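Local coordinates for protein triphenylmethane reductase (PDB 2JL1) that probably reduces triphenylmethane dyes with NADPH as the hydride donor, binding the cofactor on a Rossmann-type domain of the NmrA-like family, at residues 225-228 against 229-232; 251-254 against 255-258. One frame throughout, in Å; residues are numbered along the deposited sequence.

Contact 1: residues 225-228 against 229-232; sequences PVSF and EEEK
With chi1 of 75°, Ser227 holds OG between its own backbone N and carbonyl carbon, turned to the first turn of helix 228-237, while Glu230, its CG beside the backbone N (chi1 -72°) and its chain extended beyond, reaches back to Ser227. Together they form a capping box at the helix N-terminus. Ser227 OG accepts from Glu230 N at 3.0 Å, and Glu230 OE1 accepts a hydrogen bond from Ser227 N at 2.9 Å, almost straight (177°), through its anti lone pair. Serine suits the N-cap because its short hydroxyl can accept from an amide that has no preceding turn to bond to; glutamate three residues on is long enough to return the bond, and its charge probably gains from the helix dipole. The regular pattern starts at once, Glu231 N bonding to Ser227 O at 2.8 Å. Val226 sets CB beside Glu230 OE1 and CG2 3.4 Å from Glu231 OE1, and rests on Val162 of strand 160-163. Farther round, Lys232 NZ bridges Glu229 and also Glu246 of helix 242-256, its aliphatic chain crossing the Phe228 ring obliquely. Glu229 OE2 meets that ring in plane at its edge, 3.8 Å from Phe228 CD2.

Contact 2: residues 251-254 against 255-258; sequences IYDA and ISKG
Ile255, Asp253 and Ala254 carry most of this last turn of helix 242-256. Ile255 stands one turn beyond Ile251: its N bonds to Ile251 O at 3.0 Å, and with CG1 beside the backbone N (chi1 -71°) its CD1 comes within 4.0 Å of Ile251 CG2, the two side chains crossing at a slant. Both branched chains also touch Phe147 of helix 144-147, an apolar setting that suits isoleucine. On the polar side, Asp253 has CG anti to the backbone N (chi1 -178°), and the extended chain of Lys257 brings NZ to 2.8 Å from Asp253 OD1, a salt bridge through the syn lone pair of OD1. Asp253 O, near the helix end, takes the hydroxyl of Ser256, OG at 2.6 Å, and a weak bond from Lys257 N. The turn closes in a Schellman motif: Ala254 O is reached by Glu259 N, and Gly258 N bonds to Ile255 O at 2.9 Å. Gly258, with phi 90°, is its C-prime residue, a backbone shape that suits a residue without a side chain. Ala254, small enough for a buried place, packs CB on Ile115 and Glu259, while its O also accepts Lys257 N at 2.9 Å from well above the carbonyl plane.

In the fold
Contacts 1 and 2 finish opposite ends of consecutive helices: contact 1 starts helix 228-237, and contact 2 ends helix 242-256. The first is a surface contact, its centre about 25 Å from the centre of the chain, where a hydroxyl and a carboxylate serve backbone amides. The second is partly buried, its centre about 18 Å from it, and joins isoleucine packing to a salt bridge and a glycine-ended Schellman turn, in which backbone amides bond to the last carbonyls of the helix. They meet directly: Phe228 CD1 lies 4.0 Å from Asp253 CB, and Glu231 OE2 lies 3.4 Å from Tyr252 CE2. Contact 1 lies away from the annotated sites, whereas the Ile251 side chain is about 6 Å from the bound NADP.

Contact 1: residues 225-228 against 229-232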
loop_
_atom_site.group_PDB
_atom_site.type_symbol
_atom_site.label_atom_id
_atom_site.label_comp_id
_atom_site.label_asym_id
_atom_site.label_seq_id
_atom_site.Cartn_x
_atom_site.Cartn_y
_atom_site.Cartn_z
ATOM N N PRO A 225 2.582 36.354 -7.724
ATOM C CA PRO A 225 2.303 35.385 -6.668
ATOM C C PRO A 225 0.989 35.758 -5.985
ATOM O O PRO A 225 0.755 36.935 -5.692
ATOM C CB PRO A 225 3.512 35.561 -5.733
ATOM C CG PRO A 225 3.806 37.085 -5.830
ATOM C CD PRO A 225 3.426 37.479 -7.243
ATOM N N VAL A 226 0.098 34.790 -5.813
ATOM C CA VAL A 226 -1.200 35.061 -5.162
ATOM C C VAL A 226 -1.463 33.996 -4.118
ATOM O O VAL A 226 -0.703 33.048 -4.018
ATOM C CB VAL A 226 -2.393 35.122 -6.173
ATOM C CG1 VAL A 226 -2.242 36.305 -7.140
ATOM C CG2 VAL A 226 -2.537 33.817 -6.937
ATOM N N SER A 227 -2.541 34.156 -3.345
ATOM C CA SER A 227 -2.968 33.132 -2.404
ATOM C C SER A 227 -3.615 31.925 -3.104
ATOM O O SER A 227 -4.029 32.010 -4.259
ATOM C CB SER A 227 -3.932 33.734 -1.373
ATOM O OG SER A 227 -5.228 33.972 -1.914
ATOM N N PHE A 228 -3.690 30.805 -2.389
ATOM C CA PHE A 228 -4.493 29.664 -2.787
ATOM C C PHE A 228 -5.890 30.061 -3.300
ATOM O O PHE A 228 -6.305 29.649 -4.392
ATOM C CB PHE A 228 -4.631 28.706 -1.611
ATOM C CG PHE A 228 -5.344 27.417 -1.945
ATOM C CD1 PHE A 228 -4.629 26.310 -2.391
ATOM C CD2 PHE A 228 -6.722 27.300 -1.777
ATOM C CE1 PHE A 228 -5.280 25.106 -2.686
ATOM C CE2 PHE A 228 -7.377 26.099 -2.081
ATOM C CZ PHE A 228 -6.648 25.005 -2.537
ATOM N N GLU A 229 -6.610 30.849 -2.516
ATOM C CA GLU A 229 -7.991 31.204 -2.864
ATOM C C GLU A 229 -8.012 32.204 -4.033
ATOM O O GLU A 229 -8.870 32.120 -4.910
ATOM C CB GLU A 229 -8.759 31.727 -1.633
ATOM C CG GLU A 229 -10.210 31.191 -1.461
ATOM C CD GLU A 229 -10.323 29.649 -1.332
ATOM O OE1 GLU A 229 -10.923 29.037 -2.242
ATOM O OE2 GLU A 229 -9.832 29.042 -0.335
ATOM N N GLU A 230 -7.048 33.115 -4.075
ATOM C CA GLU A 230 -6.913 33.985 -5.237
ATOM C C GLU A 230 -6.601 33.184 -6.515
ATOM O O GLU A 230 -7.145 33.478 -7.574
ATOM C CB GLU A 230 -5.865 35.053 -4.995
ATOM C CG GLU A 230 -6.307 36.134 -4.005
ATOM C CD GLU A 230 -5.174 37.059 -3.616
ATOM O OE1 GLU A 230 -4.019 36.597 -3.462
ATOM O OE2 GLU A 230 -5.442 38.266 -3.463
ATOM N N GLU A 231 -5.748 32.169 -6.408
ATOM C CA GLU A 231 -5.451 31.295 -7.553
ATOM C C GLU A 231 -6.695 30.580 -8.089
ATOM O O GLU A 231 -6.997 30.680 -9.281
ATOM C CB GLU A 231 -4.359 30.273 -7.219
ATOM C CG GLU A 231 -3.914 29.415 -8.430
ATOM C CD GLU A 231 -3.176 30.217 -9.510
ATOM O OE1 GLU A 231 -2.651 31.317 -9.219
ATOM O OE2 GLU A 231 -3.123 29.737 -10.654
ATOM N N LYS A 232 -7.392 29.860 -7.206
ATOM C CA LYS A 232 -8.615 29.120 -7.543
ATOM C C LYS A 232 -9.586 29.997 -8.323
ATOM O O LYS A 232 -10.099 29.573 -9.372
ATOM C CB LYS A 232 -9.268 28.561 -6.277
ATOM C CG LYS A 232 -9.996 27.228 -6.448
ATOM C CD LYS A 232 -10.013 26.413 -5.143
ATOM C CE LYS A 232 -11.244 26.726 -4.280
ATOM N NZ LYS A 232 -11.325 25.935 -2.993
#

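Contact 2: residues 251-254 against 255-258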
loop_
_atom_site.group_PDB
_atom_site.type_symbol
_atom_site.label_atom_id
_atom_site.label_comp_id
_atom_site.label_asym_id
_atom_site.label_seq_id
_atom_site.Cartn_x
_atom_site.Cartn_y
_atom_site.Cartn_z
ATOM N N ILE A 251 -1.640 21.863 -6.243
ATOM C CA ILE A 251 -0.301 21.450 -6.686
ATOM C C ILE A 251 0.675 22.622 -6.473
ATOM O O ILE A 251 1.802 22.416 -6.021
ATOM C CB ILE A 251 -0.328 20.956 -8.166
ATOM C CG1 ILE A 251 -0.946 19.542 -8.231
ATOM C CG2 ILE A 251 1.071 20.914 -8.770
ATOM C CD1 ILE A 251 -1.295 19.062 -9.698
ATOM N N TYR A 252 0.234 23.848 -6.773
ATOM C CA TYR A 252 1.074 25.022 -6.525
ATOM C C TYR A 252 1.333 25.178 -5.024
ATOM O O TYR A 252 2.423 25.510 -4.613
ATOM C CB TYR A 252 0.395 26.286 -7.038
ATOM C CG TYR A 252 0.394 26.481 -8.543
ATOM C CD1 TYR A 252 1.456 26.050 -9.342
ATOM C CD2 TYR A 252 -0.643 27.180 -9.150
ATOM C CE1 TYR A 252 1.457 26.271 -10.723
ATOM C CE2 TYR A 252 -0.660 27.415 -10.530
ATOM C CZ TYR A 252 0.392 26.954 -11.304
ATOM O OH TYR A 252 0.378 27.212 -12.644
ATOM N N ASP A 253 0.325 24.907 -4.210
ATOM C CA ASP A 253 0.475 25.055 -2.755
ATOM C C ASP A 253 1.489 24.031 -2.221
ATOM O O ASP A 253 2.320 24.358 -1.379
ATOM C CB ASP A 253 -0.901 24.923 -2.055
ATOM C CG ASP A 253 -0.812 25.126 -0.553
ATOM O OD1 ASP A 253 -0.926 24.136 0.186
ATOM O OD2 ASP A 253 -0.603 26.265 -0.110
ATOM N N ALA A 254 1.441 22.805 -2.729
ATOM C CA ALA A 254 2.380 21.770 -2.301
ATOM C C ALA A 254 3.789 22.217 -2.704
ATOM O O ALA A 254 4.725 22.120 -1.923
ATOM C CB ALA A 254 2.014 20.395 -2.952
ATOM N N ILE A 255 3.909 22.736 -3.924
ATOM C CA ILE A 255 5.179 23.270 -4.412
ATOM C C ILE A 255 5.692 24.388 -3.488
ATOM O O ILE A 255 6.872 24.353 -3.097
ATOM C CB ILE A 255 5.102 23.704 -5.912
ATOM C CG1 ILE A 255 4.995 22.473 -6.826
ATOM C CG2 ILE A 255 6.351 24.556 -6.323
ATOM C CD1 ILE A 255 4.582 22.855 -8.268
ATOM N N SER A 256 4.813 25.333 -3.085
ATOM C CA SER A 256 5.228 26.395 -2.161
ATOM C C SER A 256 5.744 25.837 -0.832
ATOM O O SER A 256 6.411 26.554 -0.104
ATOM C CB SER A 256 4.099 27.365 -1.852
ATOM O OG SER A 256 3.176 26.790 -0.948
ATOM N N LYS A 257 5.413 24.575 -0.526
ATOM C CA LYS A 257 5.821 23.919 0.734
ATOM C C LYS A 257 6.946 22.889 0.540
ATOM O O LYS A 257 7.221 22.076 1.447
ATOM C CB LYS A 257 4.596 23.247 1.393
ATOM C CG LYS A 257 3.612 24.276 1.975
ATOM C CD LYS A 257 2.228 23.696 2.250
ATOM C CE LYS A 257 1.293 24.755 2.829
ATOM N NZ LYS A 257 -0.100 24.184 2.865
ATOM N N GLY A 258 7.598 22.919 -0.627
ATOM C CA GLY A 258 8.766 22.089 -0.866
ATOM C C GLY A 258 8.511 20.702 -1.453
ATOM O O GLY A 258 9.426 19.883 -1.507
#